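Local coordinates for uncharacterized protein (Staphylococcus aureus subsp. aureus, PDB 3H04) that is of unknown function but has the alpha/beta-hydrolase fold of the BD-FAE family and is probably a serine hydrolase, perhaps an esterase, at residues R130-E134 with P135-T139; I21-N25 with Q26-G30; L112-D116 with R117-G121. All coordinates share one frame; numbering follows the deposited sequence.

Interaction 1. Residues R130-E134 with P135-T139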
loop_
_atom_site.group_PDB
_atom_site.type_symbol
_atom_site.label_atom_id
_atom_site.label_comp_id
_atom_site.label_asym_id
_atom_site.label_seq_id
_atom_site.Cartn_x
_atom_site.Cartn_y
_atom_site.Cartn_z
ATOM N N ARG A 130 -9.578 -5.368 -3.668
ATOM C CA ARG A 130 -9.914 -6.792 -3.718
ATOM C C ARG A 130 -8.765 -7.537 -4.393
ATOM O O ARG A 130 -8.035 -6.950 -5.201
ATOM C CB ARG A 130 -11.228 -6.987 -4.479
ATOM C CG ARG A 130 -11.188 -6.249 -5.812
ATOM C CD ARG A 130 -12.429 -6.357 -6.659
ATOM N NE ARG A 130 -12.241 -5.607 -7.909
ATOM C CZ ARG A 130 -13.184 -5.477 -8.841
ATOM N NH1 ARG A 130 -14.367 -6.030 -8.670
ATOM N NH2 ARG A 130 -12.943 -4.801 -9.959
ATOM N N ILE A 131 -8.587 -8.804 -4.027
ATOM C CA ILE A 131 -7.624 -9.702 -4.704
ATOM C C ILE A 131 -8.289 -10.712 -5.629
ATOM O O ILE A 131 -7.621 -11.248 -6.514
ATOM C CB ILE A 131 -6.692 -10.428 -3.724
ATOM C CG1 ILE A 131 -7.450 -11.204 -2.672
ATOM C CG2 ILE A 131 -5.802 -9.391 -3.013
ATOM C CD1 ILE A 131 -6.557 -12.030 -1.807
ATOM N N ASN A 132 -9.585 -10.945 -5.442
ATOM C CA ASN A 132 -10.352 -11.885 -6.241
ATOM C C ASN A 132 -10.779 -11.217 -7.520
ATOM O O ASN A 132 -11.951 -10.874 -7.675
ATOM C CB ASN A 132 -11.593 -12.385 -5.484
ATOM C CG ASN A 132 -12.371 -13.424 -6.272
ATOM O OD1 ASN A 132 -11.857 -13.999 -7.242
ATOM N ND2 ASN A 132 -13.609 -13.676 -5.867
ATOM N N THR A 133 -9.846 -11.050 -8.451
ATOM C CA THR A 133 -10.121 -10.334 -9.699
ATOM C C THR A 133 -9.308 -11.040 -10.797
ATOM O O THR A 133 -8.268 -11.659 -10.516
ATOM C CB THR A 133 -9.840 -8.750 -9.533
ATOM O OG1 THR A 133 -8.974 -8.476 -8.411
ATOM C CG2 THR A 133 -11.048 -8.009 -9.241
ATOM N N GLU A 134 -9.754 -11.029 -12.046
ATOM C CA GLU A 134 -9.100 -11.923 -13.019
ATOM C C GLU A 134 -7.606 -11.559 -13.291
ATOM O O GLU A 134 -6.744 -12.451 -13.384
ATOM C CB GLU A 134 -9.911 -12.027 -14.319
ATOM C CG GLU A 134 -9.865 -13.416 -15.000
ATOM C CD GLU A 134 -10.327 -14.637 -14.131
ATOM O OE1 GLU A 134 -11.312 -14.531 -13.369
ATOM O OE2 GLU A 134 -9.704 -15.728 -14.231
ATOM N N PRO A 135 -7.297 -10.268 -13.414
ATOM C CA PRO A 135 -5.894 -9.854 -13.590
ATOM C C PRO A 135 -4.939 -10.322 -12.487
ATOM O O PRO A 135 -3.735 -10.440 -12.744
ATOM C CB PRO A 135 -5.977 -8.332 -13.577
ATOM C CG PRO A 135 -7.294 -8.025 -14.029
ATOM C CD PRO A 135 -8.202 -9.112 -13.520
ATOM N N PHE A 136 -5.439 -10.537 -11.266
ATOM C CA PHE A 136 -4.603 -11.116 -10.218
ATOM C C PHE A 136 -4.549 -12.643 -10.197
ATOM O O PHE A 136 -3.597 -13.219 -9.691
ATOM C CB PHE A 136 -5.023 -10.616 -8.853
ATOM C CG PHE A 136 -4.883 -9.131 -8.686
ATOM C CD1 PHE A 136 -4.012 -8.384 -9.480
ATOM C CD2 PHE A 136 -5.610 -8.472 -7.713
ATOM C CE1 PHE A 136 -3.879 -7.003 -9.319
ATOM C CE2 PHE A 136 -5.502 -7.098 -7.568
ATOM C CZ PHE A 136 -4.610 -6.365 -8.366
ATOM N N LYS A 137 -5.570 -13.279 -10.737
ATOM C CA LYS A 137 -5.635 -14.729 -10.829
ATOM C C LYS A 137 -4.829 -15.271 -12.017
ATOM O O LYS A 137 -4.182 -16.309 -11.914
ATOM C CB LYS A 137 -7.089 -15.145 -10.971
ATOM C CG LYS A 137 -7.910 -14.924 -9.723
ATOM C CD LYS A 137 -9.425 -15.200 -9.954
ATOM C CE LYS A 137 -9.694 -16.636 -10.361
ATOM N NZ LYS A 137 -11.048 -16.754 -10.896
ATOM N N THR A 138 -4.831 -14.544 -13.126
ATOM C CA THR A 138 -4.221 -15.031 -14.341
ATOM C C THR A 138 -2.819 -14.449 -14.573
ATOM O O THR A 138 -2.344 -13.576 -13.843
ATOM C CB THR A 138 -5.114 -14.702 -15.545
ATOM O OG1 THR A 138 -5.195 -13.286 -15.660
ATOM C CG2 THR A 138 -6.555 -15.249 -15.357
ATOM N N THR A 139 -2.154 -14.983 -15.585
ATOM C CA THR A 139 -0.866 -14.485 -16.026
ATOM C C THR A 139 -0.944 -13.047 -16.457
ATOM O O THR A 139 -1.841 -12.683 -17.185
ATOM C CB THR A 139 -0.363 -15.326 -17.218
ATOM O OG1 THR A 139 0.017 -16.594 -16.703
ATOM C CG2 THR A 139 0.837 -14.684 -17.889
#
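P135 and F136 meet T133 at the start of helix 134-137. Proline suits the first turn, where a backbone N-H has no helical carbonyl to bond, and its own carbonyl bonds to R180. F136 N makes a weak bond to T133 O. With CG anti to the carbonyl carbon (chi1 -62°), the F136 ring swings back beside T133, whose OG1 lies 3.4 Å from F136 CD2; T133 stands at the N-cap position, yet this hydroxyl makes no capping bond and is buried without a polar partner. R130 O and I131 O sit at the ring edge in its plane. W185 and Y128 meet the same ring edge-to-face, as befits a buried aromatic. K137 N then bonds T133 O at 3.2 Å, and the lysine chain, bent at chi3, brings NZ within 3.3 Å of E134 OE1 in a weak salt bridge. T138 N reaches E134 O at 2.8 Å, and T138 OG1 reaches the same oxygen at 2.9 Å from well above the carbonyl plane. Two donors of one residue thus grip E134 O where helical hydrogen bonding stops. This is a short helical turn in the loop after strand 121-125, with F136 near, but not touching, a possible Ser-His-Asp triad of the alpha/beta-hydrolase fold.

Interaction 2. Residues I21-N25 with Q26-G30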
loop_
_atom_site.group_PDB
_atom_site.type_symbol
_atom_site.label_atom_id
_atom_site.label_comp_id
_atom_site.label_asym_id
_atom_site.label_seq_id
_atom_site.Cartn_x
_atom_site.Cartn_y
_atom_site.Cartn_z
ATOM N N ILE A 21 8.057 10.798 10.993
ATOM C CA ILE A 21 8.644 12.081 10.648
ATOM C C ILE A 21 7.635 13.134 11.056
ATOM O O ILE A 21 6.488 13.093 10.580
ATOM C CB ILE A 21 8.875 12.208 9.118
ATOM C CG1 ILE A 21 9.996 11.275 8.660
ATOM C CG2 ILE A 21 9.191 13.719 8.749
ATOM C CD1 ILE A 21 9.865 10.792 7.233
ATOM N N LYS A 22 8.055 14.078 11.906
ATOM C CA LYS A 22 7.157 15.100 12.462
ATOM C C LYS A 22 6.804 16.220 11.493
ATOM O O LYS A 22 7.616 16.599 10.642
ATOM C CB LYS A 22 7.769 15.752 13.714
ATOM C CG LYS A 22 8.042 14.820 14.881
ATOM C CD LYS A 22 6.777 14.143 15.453
ATOM C CE LYS A 22 6.018 15.009 16.448
ATOM N NZ LYS A 22 4.873 15.700 15.763
ATOM N N ALA A 23 5.583 16.742 11.637
ATOM C CA ALA A 23 5.146 17.947 10.905
ATOM C C ALA A 23 6.135 19.093 11.120
ATOM O O ALA A 23 6.491 19.359 12.246
ATOM C CB ALA A 23 3.775 18.361 11.363
ATOM N N LYS A 24 6.542 19.759 10.031
ATOM C CA LYS A 24 7.493 20.877 10.059
ATOM C C LYS A 24 6.989 22.085 10.823
ATOM O O LYS A 24 7.737 22.722 11.554
ATOM C CB LYS A 24 7.830 21.347 8.630
ATOM C CG LYS A 24 8.911 20.541 7.909
ATOM C CD LYS A 24 9.015 20.941 6.414
ATOM C CE LYS A 24 9.221 19.726 5.501
ATOM N NZ LYS A 24 10.510 18.977 5.749
ATOM N N ASN A 25 5.729 22.425 10.613
ATOM C CA ASN A 25 5.137 23.570 11.279
ATOM C C ASN A 25 4.113 23.021 12.238
ATOM O O ASN A 25 3.165 22.345 11.840
ATOM C CB ASN A 25 4.536 24.533 10.251
ATOM C CG ASN A 25 5.447 24.720 9.048
ATOM O OD1 ASN A 25 5.263 24.083 8.009
ATOM N ND2 ASN A 25 6.476 25.552 9.209
ATOM N N GLN A 26 4.354 23.294 13.517
ATOM C CA GLN A 26 3.696 22.612 14.628
ATOM C C GLN A 26 2.572 23.503 15.164
ATOM O O GLN A 26 2.718 24.728 15.177
ATOM C CB GLN A 26 4.746 22.337 15.713
ATOM C CG GLN A 26 4.503 21.133 16.633
ATOM C CD GLN A 26 4.473 19.789 15.938
ATOM O OE1 GLN A 26 5.050 19.589 14.853
ATOM N NE2 GLN A 26 3.800 18.834 16.574
ATOM N N PRO A 27 1.458 22.900 15.627
ATOM C CA PRO A 27 1.210 21.474 15.788
ATOM C C PRO A 27 0.652 20.799 14.528
ATOM O O PRO A 27 0.166 21.468 13.611
ATOM C CB PRO A 27 0.179 21.416 16.923
ATOM C CG PRO A 27 -0.280 22.850 17.144
ATOM C CD PRO A 27 0.277 23.675 16.028
ATOM N N THR A 28 0.708 19.467 14.520
ATOM C CA THR A 28 0.247 18.702 13.394
ATOM C C THR A 28 -1.240 18.884 13.146
ATOM O O THR A 28 -2.021 19.041 14.080
ATOM C CB THR A 28 0.510 17.205 13.595
ATOM O OG1 THR A 28 1.700 17.024 14.375
ATOM C CG2 THR A 28 0.716 16.581 12.292
ATOM N N LYS A 29 -1.626 18.880 11.881
ATOM C CA LYS A 29 -3.039 18.826 11.495
ATOM C C LYS A 29 -3.582 17.386 11.499
ATOM O O LYS A 29 -4.800 17.177 11.487
ATOM C CB LYS A 29 -3.236 19.423 10.099
ATOM C CG LYS A 29 -3.113 20.944 9.995
ATOM C CD LYS A 29 -3.719 21.392 8.654
ATOM C CE LYS A 29 -3.481 22.850 8.332
ATOM N NZ LYS A 29 -2.181 23.071 7.632
ATOM N N GLY A 30 -2.678 16.403 11.481
ATOM C CA GLY A 30 -3.071 15.000 11.358
ATOM C C GLY A 30 -1.894 14.046 11.173
ATOM O O GLY A 30 -0.752 14.454 11.045
#
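The surface loop joining strand 15-21 to strand 30-35 of the alpha/beta-hydrolase sheet folds back on itself here, so that A23 and T28 lie across from one another. The bend lies at N25 and Q26, and a cis peptide bond before P27 turns the chain back; proline is the residue that most readily accepts this geometry. Across the loop, the methyl of A23 points at the other limb. Alanine's short side chain lets the two limbs come this near, with the CA atoms of A23 and T28 5.5 Å apart, and A23 CB packs 4.1 Å from T28 CB; the exact placing of the threonine methyl is doubtful. T28 OG1 is hydrogen-bonded to D61. D61 also accepts from A23 N and forms a salt bridge with K22 NZ. This one aspartate therefore ties both limbs of the loop to strand 60-65, which runs between the two strands the loop joins. K24 is likewise drawn outward, to D54, as suits a lysine in an exposed bend. The long side chains of K22 and Q26 suit the solvent-facing side of the loop: they cross at a slant, with the lysine curled at chi2 (-62°) and at the torsions beyond. That curl leaves K22 NZ 3.7 Å from T28 OG1.

Interaction 3. Residues L112-D116 with R117-G121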
loop_
_atom_site.group_PDB
_atom_site.type_symbol
_atom_site.label_atom_id
_atom_site.label_comp_id
_atom_site.label_asym_id
_atom_site.label_seq_id
_atom_site.Cartn_x
_atom_site.Cartn_y
_atom_site.Cartn_z
ATOM N N LEU A 112 -8.111 -1.677 3.565
ATOM C CA LEU A 112 -8.583 -2.639 4.601
ATOM C C LEU A 112 -8.670 -1.964 5.987
ATOM O O LEU A 112 -9.673 -2.136 6.776
ATOM C CB LEU A 112 -7.699 -3.890 4.656
ATOM C CG LEU A 112 -7.698 -4.793 3.394
ATOM C CD1 LEU A 112 -6.802 -6.054 3.548
ATOM C CD2 LEU A 112 -9.163 -5.202 3.043
ATOM N N ILE A 113 -7.633 -1.201 6.308
ATOM C CA ILE A 113 -7.627 -0.426 7.549
ATOM C C ILE A 113 -8.865 0.512 7.570
ATOM O O ILE A 113 -9.619 0.529 8.544
ATOM C CB ILE A 113 -6.376 0.429 7.728
ATOM C CG1 ILE A 113 -5.116 -0.416 8.065
ATOM C CG2 ILE A 113 -6.643 1.425 8.898
ATOM C CD1 ILE A 113 -3.767 0.348 7.942
ATOM N N ALA A 114 -9.092 1.242 6.481
ATOM C CA ALA A 114 -10.261 2.111 6.364
ATOM C C ALA A 114 -11.606 1.402 6.579
ATOM O O ALA A 114 -12.532 2.019 7.078
ATOM C CB ALA A 114 -10.259 2.903 4.996
ATOM N N ARG A 115 -11.716 0.125 6.217
ATOM C CA ARG A 115 -12.941 -0.618 6.479
ATOM C C ARG A 115 -13.022 -1.051 7.946
ATOM O O ARG A 115 -14.094 -1.030 8.533
ATOM C CB ARG A 115 -13.024 -1.845 5.552
ATOM C CG ARG A 115 -14.304 -2.669 5.690
ATOM C CD ARG A 115 -14.169 -4.042 5.058
ATOM N NE ARG A 115 -13.086 -4.836 5.656
ATOM C CZ ARG A 115 -12.606 -5.939 5.115
ATOM N NH1 ARG A 115 -13.153 -6.409 3.987
ATOM N NH2 ARG A 115 -11.626 -6.593 5.693
ATOM N N ASP A 116 -11.891 -1.461 8.531
ATOM C CA ASP A 116 -11.895 -2.153 9.826
ATOM C C ASP A 116 -11.556 -1.275 11.047
ATOM O O ASP A 116 -11.521 -1.762 12.174
ATOM C CB ASP A 116 -10.947 -3.358 9.755
ATOM C CG ASP A 116 -11.435 -4.420 8.783
ATOM O OD1 ASP A 116 -12.647 -4.451 8.472
ATOM O OD2 ASP A 116 -10.626 -5.233 8.326
ATOM N N ARG A 117 -11.241 -0.013 10.802
ATOM C CA ARG A 117 -10.909 0.924 11.862
ATOM C C ARG A 117 -11.629 2.195 11.476
ATOM O O ARG A 117 -12.146 2.285 10.367
ATOM C CB ARG A 117 -9.425 1.173 11.903
ATOM C CG ARG A 117 -8.554 -0.070 12.274
ATOM C CD ARG A 117 -8.838 -0.484 13.704
ATOM N NE ARG A 117 -8.001 -1.584 14.173
ATOM C CZ ARG A 117 -8.279 -2.873 14.008
ATOM N NH1 ARG A 117 -9.391 -3.250 13.379
ATOM N NH2 ARG A 117 -7.447 -3.807 14.486
ATOM N N ASP A 118 -11.617 3.192 12.341
ATOM C CA ASP A 118 -12.291 4.431 12.056
ATOM C C ASP A 118 -11.248 5.492 11.771
ATOM O O ASP A 118 -10.513 5.887 12.668
ATOM C CB ASP A 118 -13.184 4.818 13.247
ATOM C CG ASP A 118 -14.405 3.914 13.364
ATOM O OD1 ASP A 118 -15.043 3.615 12.307
ATOM O OD2 ASP A 118 -14.693 3.458 14.504
ATOM N N ILE A 119 -11.119 5.890 10.508
ATOM C CA ILE A 119 -10.118 6.891 10.102
ATOM C C ILE A 119 -10.760 8.003 9.294
ATOM O O ILE A 119 -11.909 7.889 8.896
ATOM C CB ILE A 119 -8.941 6.241 9.310
ATOM C CG1 ILE A 119 -9.341 5.835 7.907
ATOM C CG2 ILE A 119 -8.345 5.038 10.129
ATOM C CD1 ILE A 119 -8.229 5.169 7.138
ATOM N N ASP A 120 -10.005 9.051 8.988
ATOM C CA ASP A 120 -10.594 10.261 8.362
ATOM C C ASP A 120 -10.481 10.357 6.848
ATOM O O ASP A 120 -11.130 11.190 6.208
ATOM C CB ASP A 120 -9.983 11.477 9.033
ATOM C CG ASP A 120 -10.223 11.439 10.516
ATOM O OD1 ASP A 120 -11.341 11.762 10.884
ATOM O OD2 ASP A 120 -9.354 10.992 11.298
ATOM N N GLY A 121 -9.677 9.484 6.266
ATOM C CA GLY A 121 -9.519 9.454 4.820
ATOM C C GLY A 121 -8.463 8.483 4.368
ATOM O O GLY A 121 -7.653 8.025 5.165
HETATM O O HOH W 1 -12.714 4.460 8.545
HETATM O O HOH W 2 -14.592 1.273 10.341
#
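D116 O, the last carbonyl of helix 105-116, receives R117 NH1 at 2.9 Å. The bond is fairly straight at the hydrogen (161°) and lies in the guanidinium plane, but the nitrogen stands well above the carbonyl plane. R117 can curl back this way because its chain is bent at chi2 (-66°); its NE meanwhile pairs with D87 of helix 75-91. Its backbone N makes a weak bond to I113 O, the last of the helical series, before the chain leaves the helix. R115 grips the D116 carboxylate side-on: NE meets OD1 at 2.9 Å from above the carboxylate plane, and NH2 meets OD2 at 3.1 Å on the syn side. Y83 is a further partner of OD2. On the apolar side I119 points back at the helix, its CD1 3.7 Å from A114 CB and its CG2 4.2 Å from I113 CG2. Alanine suits the spot, since its short side chain allows the isoleucine to lie close to the helix, and F86, I98 and T100 also touch I119. A bridging water donates a hydrogen bond to A114 O and accepts one from I119 N, both at 2.9 Å. At this helix end, then, R117 and water supply N-H and O-H donors to carbonyls past the reach of helical bonding, while D116 and D87 probably balance much of the arginine charge.

Overall arrangement
The three interactions are local contacts in the connections between the strands and helices of one alpha/beta-hydrolase fold, met along the chain in the order interaction 2, interaction 3, interaction 1. Interactions 1 and 2 lie on opposite sides of the chain's centre, their own centres 39 Å apart. Interaction 2 is a surface contact between strands, relying largely on aspartates outside it. Interactions 3 and 1 are partly buried and flank strand 121-125, one leading in from a helix and the other leading on to a short one, with nearest atoms about 7 Å apart. Both satisfy carbonyls at a helix end, interaction 3 by arginine and water, interaction 1 by threonine.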